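PDB 1JPD: L-Ala-D/L-Glu Epimerase from Escherichia coli, which belongs to the enolase superfamily, pairing an N-terminal domain of the mandelate racemase and muconate lactonizing enzyme type with a C-terminal TIM-barrel-like domain. Local coordinates for residues Arg284-Ser287 with Ala288-Leu292; Leu261-Ala264 with Thr265-Ala269; Glu182-Ala186 with Glu187-Ala191; Lys83-Ala87 with Gly88-Asn92; Ser109-Leu113 with Ile114-Leu118. All coordinates share one frame; numbering follows the deposited sequence.

Contact 1 (Arg284-Ser287 with Ala288-Leu292); sequences RAIS and AALPL
Leu290 holds CG beside its own backbone N, opposite its carbonyl carbon (chi1 -67°), and this setting directs its branches back along the helix toward Ile286 and Ser287. CD2 comes to 4.4 Å from Ile286 CG2, a side-chain approach four residues apart. The other branch lies against the backbone, with Leu290 CD1 3.7 Å from Ser287 CA. Leu290 CG, where the branches divide, is 3.4 Å from Ile286 O.

Ile286 O is gripped by two amides. Ala289 N reaches it at 2.7 Å from well above the carbonyl plane (56° out of it), whereas Leu290 N, at 3.0 Å, approaches nearly along the C=O axis. One bond spans three residues and the other four, the mixture expected where alpha-helical pairing gives way to 3-10 pairing. The neighbouring bonds agree: Ala288 N to Arg284 O and Ala289 N to Ala285 O are both weak, and a 3-10 segment follows over 290-292. Pro291 brings no N-H to the next carbonyl; instead its CD rests 3.7 Å from Ser287 O, to which Leu290 N gives a weak bond.

The polar ends find partners outside these residues. Ser287 OG bonds to Ser283 O one turn earlier, and Arg284 forms salt bridges with Glu47 and Glu12. Helix 283-289 connects strands 273-276 and 298-299 in a beta-alpha-beta unit; Ile286 and Leu290 both pack on Leu322 of strand 321-323, while Leu292 leans on helix 257-269.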
loop_
_atom_site.group_PDB
_atom_site.type_symbol
_atom_site.label_atom_id
_atom_site.label_comp_id
_atom_site.label_asym_id
_atom_site.label_seq_id
_atom_site.Cartn_x
_atom_site.Cartn_y
_atom_site.Cartn_z
ATOM N N ARG A 284 -5.775 11.509 -2.432
ATOM C CA ARG A 284 -5.372 12.004 -1.122
ATOM C C ARG A 284 -4.492 11.016 -0.373
ATOM O O ARG A 284 -3.511 11.404 0.253
ATOM C CB ARG A 284 -6.604 12.343 -0.274
ATOM C CG ARG A 284 -7.264 13.681 -0.632
ATOM C CD ARG A 284 -8.473 13.964 0.251
ATOM N NE ARG A 284 -9.428 12.864 0.173
ATOM C CZ ARG A 284 -10.747 13.006 0.192
ATOM N NH1 ARG A 284 -11.286 14.215 0.294
ATOM N NH2 ARG A 284 -11.527 11.939 0.073
ATOM N N ALA A 285 -4.834 9.735 -0.449
ATOM C CA ALA A 285 -4.064 8.710 0.248
ATOM C C ALA A 285 -2.724 8.419 -0.417
ATOM O O ALA A 285 -1.746 8.123 0.265
ATOM C CB ALA A 285 -4.883 7.423 0.371
ATOM N N ILE A 286 -2.673 8.495 -1.744
ATOM C CA ILE A 286 -1.423 8.238 -2.443
ATOM C C ILE A 286 -0.448 9.368 -2.112
ATOM O O ILE A 286 0.697 9.116 -1.725
ATOM C CB ILE A 286 -1.635 8.153 -3.969
ATOM C CG1 ILE A 286 -2.693 7.099 -4.289
ATOM C CG2 ILE A 286 -0.341 7.755 -4.651
ATOM C CD1 ILE A 286 -2.364 5.713 -3.721
ATOM N N SER A 287 -0.913 10.612 -2.245
ATOM C CA SER A 287 -0.088 11.784 -1.944
ATOM C C SER A 287 0.557 11.643 -0.574
ATOM O O SER A 287 1.733 11.944 -0.405
ATOM C CB SER A 287 -0.928 13.067 -1.953
ATOM O OG SER A 287 -1.497 13.317 -3.227
ATOM N N ALA A 288 -0.221 11.185 0.402
ATOM C CA ALA A 288 0.277 11.017 1.763
ATOM C C ALA A 288 1.368 9.951 1.874
ATOM O O ALA A 288 2.158 9.967 2.815
ATOM C CB ALA A 288 -0.886 10.684 2.710
ATOM N N ALA A 289 1.414 9.035 0.911
ATOM C CA ALA A 289 2.409 7.967 0.924
ATOM C C ALA A 289 3.676 8.273 0.120
ATOM O O ALA A 289 4.740 7.707 0.389
ATOM C CB ALA A 289 1.785 6.683 0.413
ATOM N N LEU A 290 3.567 9.173 -0.852
ATOM C CA LEU A 290 4.700 9.517 -1.710
ATOM C C LEU A 290 6.073 9.683 -1.056
ATOM O O LEU A 290 7.072 9.194 -1.580
ATOM C CB LEU A 290 4.361 10.755 -2.533
ATOM C CG LEU A 290 3.246 10.447 -3.533
ATOM C CD1 LEU A 290 2.794 11.730 -4.223
ATOM C CD2 LEU A 290 3.739 9.415 -4.545
ATOM N N PRO A 291 6.145 10.359 0.098
ATOM C CA PRO A 291 7.441 10.543 0.758
ATOM C C PRO A 291 8.290 9.272 0.854
ATOM O O PRO A 291 9.512 9.351 0.959
ATOM C CB PRO A 291 7.048 11.080 2.131
ATOM C CG PRO A 291 5.841 11.893 1.821
ATOM C CD PRO A 291 5.068 10.988 0.882
ATOM N N LEU A 292 7.644 8.111 0.818
ATOM C CA LEU A 292 8.353 6.833 0.910
ATOM C C LEU A 292 8.912 6.320 -0.422
ATOM O O LEU A 292 9.832 5.506 -0.437
ATOM C CB LEU A 292 7.426 5.760 1.501
ATOM C CG LEU A 292 6.971 5.921 2.953
ATOM C CD1 LEU A 292 5.822 4.982 3.246
ATOM C CD2 LEU A 292 8.133 5.641 3.884
#

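Contact 2 (Leu261-Ala264 with Thr265-Ala269); sequences LALA and TEARA
Leu263 and Ala267 form the tightly packed side of this helical turn. Leu263 places CG anti to its backbone N (chi1 174°), which brings the end of its side chain back toward the following turn, CD1 standing 4.3 Å from Ala267 CB. The same pair is joined through the backbone, Ala267 N donating to Leu263 O at 2.6 Å. Leu263 and Ala264 touch Ile249, and Ala264 and Ala267 touch Leu274, so this face of the helix rests on strands 246-249 and 273-276.

The outward side is looser and wetter. Thr265 N gives Leu261 O an almost straight bond of 3.1 Å (N-H...O 177°), yet that carbonyl takes a second partner, a water that donates to it at 2.8 Å. The water is also hydrogen-bonded to Thr265 OG1 at 3.0 Å, a hydroxyl set beside its own backbone N and therefore facing back along the helix. A water thus bridges the turn on this side, where the other side uses carbon contacts. Arg268 runs extended from CG to NE; its CB-to-CD part lies against the preceding turn, CG being 3.4 Å from Ala264 O, the carbonyl its own N-H engages. Glu266, bent at chi2, sends its carboxylate away, and OE2 bonds to Gln270 NE2.

Four successive bonds from residue i+4 to residue i mark a regular, amphipathic alpha-helix. Helix 257-269 lies between parallel neighbouring strands 246-249 and 273-276 in the chain, the beta-alpha-beta crossover arrangement of a TIM-barrel-like domain, with the helix on the outside of the barrel.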
loop_
_atom_site.group_PDB
_atom_site.type_symbol
_atom_site.label_atom_id
_atom_site.label_comp_id
_atom_site.label_asym_id
_atom_site.label_seq_id
_atom_site.Cartn_x
_atom_site.Cartn_y
_atom_site.Cartn_z
ATOM N N LEU A 261 7.316 5.605 7.921
ATOM C CA LEU A 261 8.692 6.090 7.818
ATOM C C LEU A 261 9.629 5.342 8.764
ATOM O O LEU A 261 10.710 4.902 8.365
ATOM C CB LEU A 261 8.755 7.598 8.116
ATOM C CG LEU A 261 8.177 8.525 7.033
ATOM C CD1 LEU A 261 8.011 9.934 7.566
ATOM C CD2 LEU A 261 9.087 8.507 5.817
ATOM N N ALA A 262 9.218 5.198 10.016
ATOM C CA ALA A 262 10.033 4.497 10.995
ATOM C C ALA A 262 10.167 3.023 10.620
ATOM O O ALA A 262 11.166 2.378 10.945
ATOM C CB ALA A 262 9.413 4.628 12.380
ATOM N N LEU A 263 9.154 2.493 9.939
ATOM C CA LEU A 263 9.169 1.100 9.526
ATOM C C LEU A 263 10.167 0.930 8.399
ATOM O O LEU A 263 10.919 -0.038 8.381
ATOM C CB LEU A 263 7.772 0.650 9.076
ATOM C CG LEU A 263 7.618 -0.750 8.465
ATOM C CD1 LEU A 263 8.289 -1.789 9.333
ATOM C CD2 LEU A 263 6.145 -1.067 8.299
ATOM N N ALA A 264 10.176 1.876 7.466
ATOM C CA ALA A 264 11.097 1.836 6.331
ATOM C C ALA A 264 12.531 1.817 6.849
ATOM O O ALA A 264 13.325 0.946 6.487
ATOM C CB ALA A 264 10.877 3.051 5.432
ATOM N N THR A 265 12.850 2.784 7.706
ATOM C CA THR A 265 14.177 2.891 8.298
ATOM C C THR A 265 14.523 1.613 9.047
ATOM O O THR A 265 15.550 0.982 8.802
ATOM C CB THR A 265 14.248 4.053 9.314
ATOM O OG1 THR A 265 13.916 5.282 8.662
ATOM C CG2 THR A 265 15.650 4.157 9.911
ATOM N N GLU A 266 13.647 1.241 9.969
ATOM C CA GLU A 266 13.852 0.059 10.784
ATOM C C GLU A 266 13.951 -1.236 9.987
ATOM O O GLU A 266 14.766 -2.102 10.307
ATOM C CB GLU A 266 12.730 -0.049 11.812
ATOM C CG GLU A 266 12.987 -1.072 12.888
ATOM C CD GLU A 266 14.380 -0.954 13.453
ATOM O OE1 GLU A 266 14.939 0.167 13.436
ATOM O OE2 GLU A 266 14.913 -1.979 13.922
ATOM N N ALA A 267 13.128 -1.371 8.952
ATOM C CA ALA A 267 13.132 -2.585 8.137
ATOM C C ALA A 267 14.436 -2.717 7.368
ATOM O O ALA A 267 15.042 -3.789 7.335
ATOM C CB ALA A 267 11.951 -2.581 7.171
ATOM N N ARG A 268 14.853 -1.625 6.738
ATOM C CA ARG A 268 16.098 -1.618 5.983
ATOM C C ARG A 268 17.234 -2.090 6.879
ATOM O O ARG A 268 17.976 -3.017 6.537
ATOM C CB ARG A 268 16.422 -0.210 5.511
ATOM C CG ARG A 268 15.745 0.235 4.252
ATOM C CD ARG A 268 16.226 1.633 3.973
ATOM N NE ARG A 268 15.973 2.071 2.613
ATOM C CZ ARG A 268 16.451 3.204 2.117
ATOM N NH1 ARG A 268 17.198 3.989 2.883
ATOM N NH2 ARG A 268 16.194 3.550 0.863
ATOM N N ALA A 269 17.357 -1.432 8.030
ATOM C CA ALA A 269 18.395 -1.744 9.001
ATOM C C ALA A 269 18.496 -3.237 9.280
ATOM O O ALA A 269 19.585 -3.746 9.529
ATOM C CB ALA A 269 18.145 -0.980 10.304
HETATM O O HOH W 1 12.093 6.682 6.757
#

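Contact 3 (Glu182-Ala186 with Glu187-Ala191); sequences ESWRA and EGLAA
Trp184 and Leu189 cross at about a right angle where a type II beta turn, Ala186 to Leu189, leads from the loop after strand 175-179 into helix 189-198 of the barrel domain. The contact is at the ring's edge: Leu189 CD1 lies in the indole plane, 3.7 Å from Trp184 CE3. Leu189 reaches it with CG anti to its backbone N (chi1 174°). The indole is held in its own right, since NE1 bonds to Asp156 O and Arg192 makes a cation-pi contact with the ring, while Leu189 also packs on Leu216 and Phe219.

The turn brings the leucine round to the tryptophan. Leu189 N donates to Ala186 O at 3.0 Å in a fairly straight bond. Leu189 CB faces two carbonyl oxygens, 3.3 Å from both Arg185 O and Ala186 O. Gly188, with positive phi (87°), fills the third position of the turn and is also the helix N-cap.

Arg185 folds back on the side of the chain leading into the turn, its NH1 donating at 2.7 Å to Trp184 O, which lies close to the guanidinium plane.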
loop_
_atom_site.group_PDB
_atom_site.type_symbol
_atom_site.label_atom_id
_atom_site.label_comp_id
_atom_site.label_asym_id
_atom_site.label_seq_id
_atom_site.Cartn_x
_atom_site.Cartn_y
_atom_site.Cartn_z
ATOM N N GLU A 182 -2.188 -14.951 -0.361
ATOM C CA GLU A 182 -2.537 -15.978 0.624
ATOM C C GLU A 182 -3.262 -17.232 0.106
ATOM O O GLU A 182 -3.838 -17.980 0.897
ATOM C CB GLU A 182 -3.379 -15.356 1.749
ATOM C CG GLU A 182 -2.678 -14.272 2.534
ATOM C CD GLU A 182 -3.484 -13.777 3.720
ATOM O OE1 GLU A 182 -4.541 -13.143 3.518
ATOM O OE2 GLU A 182 -3.057 -14.020 4.865
ATOM N N SER A 183 -3.222 -17.493 -1.196
ATOM C CA SER A 183 -3.930 -18.658 -1.723
ATOM C C SER A 183 -3.076 -19.912 -1.914
ATOM O O SER A 183 -3.611 -20.992 -2.170
ATOM C CB SER A 183 -4.605 -18.305 -3.051
ATOM O OG SER A 183 -3.639 -18.014 -4.045
ATOM N N TRP A 184 -1.758 -19.778 -1.789
ATOM C CA TRP A 184 -0.866 -20.922 -1.971
ATOM C C TRP A 184 -0.692 -21.738 -0.699
ATOM O O TRP A 184 -1.083 -21.304 0.381
ATOM C CB TRP A 184 0.495 -20.443 -2.476
ATOM C CG TRP A 184 0.473 -19.982 -3.909
ATOM C CD1 TRP A 184 -0.631 -19.723 -4.678
ATOM C CD2 TRP A 184 1.610 -19.673 -4.729
ATOM N NE1 TRP A 184 -0.251 -19.270 -5.919
ATOM C CE2 TRP A 184 1.116 -19.227 -5.978
ATOM C CE3 TRP A 184 2.996 -19.724 -4.528
ATOM C CZ2 TRP A 184 1.959 -18.839 -7.020
ATOM C CZ3 TRP A 184 3.834 -19.335 -5.566
ATOM C CH2 TRP A 184 3.311 -18.897 -6.794
ATOM N N ARG A 185 -0.104 -22.924 -0.824
ATOM C CA ARG A 185 0.104 -23.779 0.339
ATOM C C ARG A 185 1.552 -24.227 0.516
ATOM O O ARG A 185 2.374 -24.099 -0.398
ATOM C CB ARG A 185 -0.826 -24.997 0.264
ATOM C CG ARG A 185 -2.311 -24.648 0.408
ATOM C CD ARG A 185 -2.649 -24.103 1.811
ATOM N NE ARG A 185 -4.048 -23.680 1.914
ATOM C CZ ARG A 185 -4.489 -22.444 1.673
ATOM N NH1 ARG A 185 -3.645 -21.483 1.322
ATOM N NH2 ARG A 185 -5.787 -22.175 1.753
ATOM N N ALA A 186 1.853 -24.741 1.707
ATOM C CA ALA A 186 3.194 -25.209 2.048
ATOM C C ALA A 186 3.676 -26.257 1.056
ATOM O O ALA A 186 4.763 -26.142 0.487
ATOM C CB ALA A 186 3.200 -25.782 3.464
ATOM N N GLU A 187 2.851 -27.277 0.858
ATOM C CA GLU A 187 3.154 -28.361 -0.065
ATOM C C GLU A 187 3.427 -27.869 -1.490
ATOM O O GLU A 187 2.519 -27.403 -2.179
ATOM C CB GLU A 187 1.982 -29.342 -0.084
ATOM C CG GLU A 187 2.013 -30.353 -1.221
ATOM C CD GLU A 187 2.524 -31.714 -0.790
ATOM O OE1 GLU A 187 3.701 -31.810 -0.378
ATOM O OE2 GLU A 187 1.741 -32.690 -0.866
ATOM N N GLY A 188 4.680 -27.976 -1.926
ATOM C CA GLY A 188 5.036 -27.566 -3.274
ATOM C C GLY A 188 5.389 -26.105 -3.427
ATOM O O GLY A 188 5.658 -25.641 -4.537
ATOM N N LEU A 189 5.402 -25.374 -2.320
ATOM C CA LEU A 189 5.715 -23.955 -2.370
ATOM C C LEU A 189 7.112 -23.678 -2.937
ATOM O O LEU A 189 7.316 -22.712 -3.685
ATOM C CB LEU A 189 5.586 -23.355 -0.974
ATOM C CG LEU A 189 6.034 -21.902 -0.881
ATOM C CD1 LEU A 189 5.170 -21.044 -1.784
ATOM C CD2 LEU A 189 5.948 -21.438 0.560
ATOM N N ALA A 190 8.069 -24.535 -2.588
ATOM C CA ALA A 190 9.447 -24.381 -3.052
ATOM C C ALA A 190 9.579 -24.564 -4.562
ATOM O O ALA A 190 10.166 -23.726 -5.247
ATOM C CB ALA A 190 10.353 -25.360 -2.328
ATOM N N ALA A 191 9.052 -25.661 -5.083
ATOM C CA ALA A 191 9.116 -25.902 -6.516
ATOM C C ALA A 191 8.499 -24.734 -7.306
ATOM O O ALA A 191 8.988 -24.367 -8.385
ATOM C CB ALA A 191 8.400 -27.201 -6.833
#

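Contact 4 (Lys83-Ala87 with Gly88-Asn92); sequences KILPA and GAARN
Leu85 and Arg91 meet across a helix-loop-helix corner, where the chain leaves helix 78-84 and enters helix 89-104 with Gly88 as N-cap.

The apolar contacts are light. Leu85 CD1 lies 4.4 Å from Ala90 CB. Leu85 CB is 4.2 Å from Arg91 CB, so the leucine lies along the first turn of the new helix.

The flat guanidinium of Arg91 is covered on one face by backbone. Its chain bends at chi3 (77°), which folds the group back over the loop and sets Ala87 CA 3.7 Å above its plane, offset toward the rim. Ala87 CB reaches NH2 over the same face.

The charged group is divided among carbonyls. Arg91 NH1 gives a weak bond to Leu85 O at 3.3 Å, whereas NH2 and NE donate to Thr254 O and Gly255 O, so that this arginine ties the N-terminal corner to the barrel domain.

At the helix start, Glu56 OE2 accepts from Ala89 N. A water bridges loop and helix, donating to Pro86 O at 2.9 Å and accepting from Arg91 N at 2.8 Å.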
loop_
_atom_site.group_PDB
_atom_site.type_symbol
_atom_site.label_atom_id
_atom_site.label_comp_id
_atom_site.label_asym_id
_atom_site.label_seq_id
_atom_site.Cartn_x
_atom_site.Cartn_y
_atom_site.Cartn_z
ATOM N N LYS A 83 0.876 7.228 20.673
ATOM C CA LYS A 83 0.655 6.540 21.937
ATOM C C LYS A 83 -0.821 6.419 22.312
ATOM O O LYS A 83 -1.179 5.581 23.136
ATOM C CB LYS A 83 1.427 7.253 23.045
ATOM C CG LYS A 83 2.901 7.452 22.727
ATOM C CD LYS A 83 3.542 8.412 23.707
ATOM C CE LYS A 83 4.917 8.841 23.244
ATOM N NZ LYS A 83 5.391 10.007 24.043
ATOM N N ILE A 84 -1.671 7.243 21.698
ATOM C CA ILE A 84 -3.111 7.214 21.971
ATOM C C ILE A 84 -3.860 6.098 21.235
ATOM O O ILE A 84 -4.501 5.256 21.861
ATOM C CB ILE A 84 -3.790 8.555 21.600
ATOM C CG1 ILE A 84 -3.300 9.668 22.522
ATOM C CG2 ILE A 84 -5.308 8.418 21.699
ATOM C CD1 ILE A 84 -3.883 11.028 22.183
ATOM N N LEU A 85 -3.793 6.099 19.907
ATOM C CA LEU A 85 -4.489 5.085 19.114
ATOM C C LEU A 85 -3.542 4.004 18.605
ATOM O O LEU A 85 -2.340 4.232 18.462
ATOM C CB LEU A 85 -5.180 5.734 17.908
ATOM C CG LEU A 85 -6.257 6.797 18.122
ATOM C CD1 LEU A 85 -6.717 7.295 16.765
ATOM C CD2 LEU A 85 -7.431 6.215 18.900
ATOM N N PRO A 86 -4.071 2.802 18.347
ATOM C CA PRO A 86 -3.229 1.712 17.843
ATOM C C PRO A 86 -3.070 1.870 16.323
ATOM O O PRO A 86 -3.794 2.650 15.705
ATOM C CB PRO A 86 -4.026 0.464 18.219
ATOM C CG PRO A 86 -5.447 0.928 18.081
ATOM C CD PRO A 86 -5.409 2.308 18.721
ATOM N N ALA A 87 -2.125 1.153 15.721
ATOM C CA ALA A 87 -1.943 1.248 14.280
ATOM C C ALA A 87 -3.217 0.743 13.607
ATOM O O ALA A 87 -3.767 -0.280 14.008
ATOM C CB ALA A 87 -0.753 0.415 13.847
ATOM N N GLY A 88 -3.685 1.468 12.594
ATOM C CA GLY A 88 -4.899 1.085 11.891
ATOM C C GLY A 88 -5.412 2.251 11.064
ATOM O O GLY A 88 -4.810 3.324 11.075
ATOM N N ALA A 89 -6.522 2.063 10.357
ATOM C CA ALA A 89 -7.070 3.130 9.517
ATOM C C ALA A 89 -7.351 4.441 10.251
ATOM O O ALA A 89 -7.102 5.520 9.714
ATOM C CB ALA A 89 -8.340 2.653 8.823
ATOM N N ALA A 90 -7.886 4.347 11.466
ATOM C CA ALA A 90 -8.202 5.543 12.239
ATOM C C ALA A 90 -6.957 6.388 12.450
ATOM O O ALA A 90 -6.924 7.565 12.075
ATOM C CB ALA A 90 -8.822 5.166 13.592
ATOM N N ARG A 91 -5.923 5.802 13.037
ATOM C CA ARG A 91 -4.717 6.576 13.267
ATOM C C ARG A 91 -4.137 7.098 11.958
ATOM O O ARG A 91 -3.551 8.179 11.926
ATOM C CB ARG A 91 -3.660 5.761 14.013
ATOM C CG ARG A 91 -2.523 6.629 14.544
ATOM C CD ARG A 91 -1.563 5.856 15.428
ATOM N NE ARG A 91 -0.638 5.018 14.667
ATOM C CZ ARG A 91 0.264 4.213 15.220
ATOM N NH1 ARG A 91 0.359 4.135 16.543
ATOM N NH2 ARG A 91 1.074 3.493 14.453
ATOM N N ASN A 92 -4.310 6.343 10.876
ATOM C CA ASN A 92 -3.784 6.760 9.583
ATOM C C ASN A 92 -4.400 8.079 9.123
ATOM O O ASN A 92 -3.680 8.986 8.688
ATOM C CB ASN A 92 -4.019 5.676 8.530
ATOM C CG ASN A 92 -3.363 6.006 7.200
ATOM O OD1 ASN A 92 -2.270 6.588 7.160
ATOM N ND2 ASN A 92 -4.016 5.624 6.104
HETATM O O HOH W 2 -6.250 3.236 14.215
#

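Contact 5 (Ser109-Leu113 with Ile114-Leu118); sequences SLADL and IGITL
A Schellman motif ends the short helix 110-114, and Ala111 and Ile116 are the residues its long bond joins. Gly115, with positive phi (98°), is the C-prime residue that reverses the chain. Ile116 N then returns to Ala111 O at 3.0 Å, the characteristic bond from the sixth residue to the first. The same oxygen also accepts from Gly115 N at 2.7 Å, so two successive amides share Ala111 O, both moderately tilted from its carbonyl plane. Gly115 N lies near Asp112 O as the motif requires, but the angle there is too poor for a hydrogen bond.

The apolar half of the motif is present as well. Ile116 sets CG1 between its backbone N and carbonyl carbon (chi1 58°), and from there CD1 reaches 3.8 Å from Ala111 CB. Leu118 comes to the same methyl by another route: its CD1 is also 3.8 Å from Ala111 CB, so one small side chain receives both residues of the extended chain that follows. Farther round the helix, Ile114 CG1 leans on the backbone at 3.2 Å from Leu110 O, whose bond partner is Ile114 N.

Leu110, Leu113 and Ile114 pack on Trp99 of helix 89-104, while Leu110 and Leu118 meet Pro291 and Leu290, so this surface element joins that helix to the 3-10 segment that follows helix 283-289. At its start the helix is capped by Ser109, whose OG weakly accepts from Asp112 N at 3.3 Å and weakly donates to Asp112 OD2 at 3.0 Å.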
loop_
_atom_site.group_PDB
_atom_site.type_symbol
_atom_site.label_atom_id
_atom_site.label_comp_id
_atom_site.label_asym_id
_atom_site.label_seq_id
_atom_site.Cartn_x
_atom_site.Cartn_y
_atom_site.Cartn_z
ATOM N N SER A 109 5.323 21.588 0.458
ATOM C CA SER A 109 4.691 20.356 0.017
ATOM C C SER A 109 5.166 19.304 1.013
ATOM O O SER A 109 6.269 19.416 1.561
ATOM C CB SER A 109 5.143 19.984 -1.402
ATOM O OG SER A 109 6.507 19.599 -1.433
ATOM N N LEU A 110 4.331 18.299 1.259
ATOM C CA LEU A 110 4.670 17.233 2.197
ATOM C C LEU A 110 6.102 16.760 1.973
ATOM O O LEU A 110 6.851 16.535 2.925
ATOM C CB LEU A 110 3.699 16.055 2.034
ATOM C CG LEU A 110 3.911 14.848 2.947
ATOM C CD1 LEU A 110 3.867 15.289 4.403
ATOM C CD2 LEU A 110 2.846 13.817 2.667
ATOM N N ALA A 111 6.477 16.624 0.706
ATOM C CA ALA A 111 7.814 16.178 0.348
ATOM C C ALA A 111 8.901 17.102 0.901
ATOM O O ALA A 111 9.890 16.633 1.469
ATOM C CB ALA A 111 7.938 16.065 -1.169
ATOM N N ASP A 112 8.720 18.410 0.746
ATOM C CA ASP A 112 9.715 19.355 1.233
ATOM C C ASP A 112 9.769 19.422 2.754
ATOM O O ASP A 112 10.839 19.604 3.338
ATOM C CB ASP A 112 9.461 20.747 0.649
ATOM C CG ASP A 112 9.739 20.807 -0.844
ATOM O OD1 ASP A 112 10.800 20.296 -1.267
ATOM O OD2 ASP A 112 8.906 21.368 -1.591
ATOM N N LEU A 113 8.619 19.278 3.398
ATOM C CA LEU A 113 8.587 19.310 4.852
ATOM C C LEU A 113 9.500 18.194 5.352
ATOM O O LEU A 113 10.345 18.411 6.220
ATOM C CB LEU A 113 7.158 19.095 5.360
ATOM C CG LEU A 113 6.935 19.137 6.872
ATOM C CD1 LEU A 113 7.349 20.491 7.413
ATOM C CD2 LEU A 113 5.471 18.871 7.180
ATOM N N ILE A 114 9.331 16.999 4.790
ATOM C CA ILE A 114 10.151 15.855 5.175
ATOM C C ILE A 114 11.575 16.125 4.721
ATOM O O ILE A 114 12.534 15.832 5.436
ATOM C CB ILE A 114 9.690 14.552 4.489
ATOM C CG1 ILE A 114 8.200 14.318 4.736
ATOM C CG2 ILE A 114 10.518 13.377 5.007
ATOM C CD1 ILE A 114 7.874 14.016 6.149
ATOM N N GLY A 115 11.699 16.677 3.518
ATOM C CA GLY A 115 13.005 16.976 2.973
ATOM C C GLY A 115 13.510 15.915 2.014
ATOM O O GLY A 115 14.721 15.703 1.897
ATOM N N ILE A 116 12.593 15.236 1.332
ATOM C CA ILE A 116 12.978 14.208 0.364
ATOM C C ILE A 116 12.603 14.694 -1.032
ATOM O O ILE A 116 11.756 15.576 -1.181
ATOM C CB ILE A 116 12.278 12.847 0.654
ATOM C CG1 ILE A 116 10.760 13.005 0.632
ATOM C CG2 ILE A 116 12.708 12.315 2.006
ATOM C CD1 ILE A 116 10.179 13.075 -0.755
ATOM N N THR A 117 13.231 14.131 -2.054
ATOM C CA THR A 117 12.933 14.544 -3.419
ATOM C C THR A 117 12.096 13.513 -4.153
ATOM O O THR A 117 12.421 12.325 -4.178
ATOM C CB THR A 117 14.223 14.788 -4.227
ATOM O OG1 THR A 117 15.007 15.797 -3.577
ATOM C CG2 THR A 117 13.888 15.245 -5.650
ATOM N N LEU A 118 11.012 13.973 -4.755
ATOM C CA LEU A 118 10.153 13.073 -5.487
ATOM C C LEU A 118 10.497 13.142 -6.956
ATOM O O LEU A 118 10.631 14.227 -7.520
ATOM C CB LEU A 118 8.686 13.445 -5.281
ATOM C CG LEU A 118 8.188 13.358 -3.839
ATOM C CD1 LEU A 118 6.693 13.616 -3.803
ATOM C CD2 LEU A 118 8.506 11.985 -3.272
#

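Contact 1 lies nearest the chain's centre, about 10 Å from it, and half its touching residues are buried; contact 5 is a surface contact with none. Yet the two touch, Leu290 O lying 3.6 Å from Leu118 CD2. Contacts 1 and 2 also meet, Leu292 CD2 being 3.6 Å from Leu261 CD2, so the 3-10 segment after helix 283-289 rests on helix 257-269. Contact 3, about 41 Å from contact 5 between centres, lies across the chain's centre from it. Contacts 1 and 5 treat helix ends differently, by 3-10 pairing and by a Schellman motif; contact 2 is regular helix. Contacts 3 and 4 both start helices at a glycine N-cap, one beside an indole, the other beside a guanidinium.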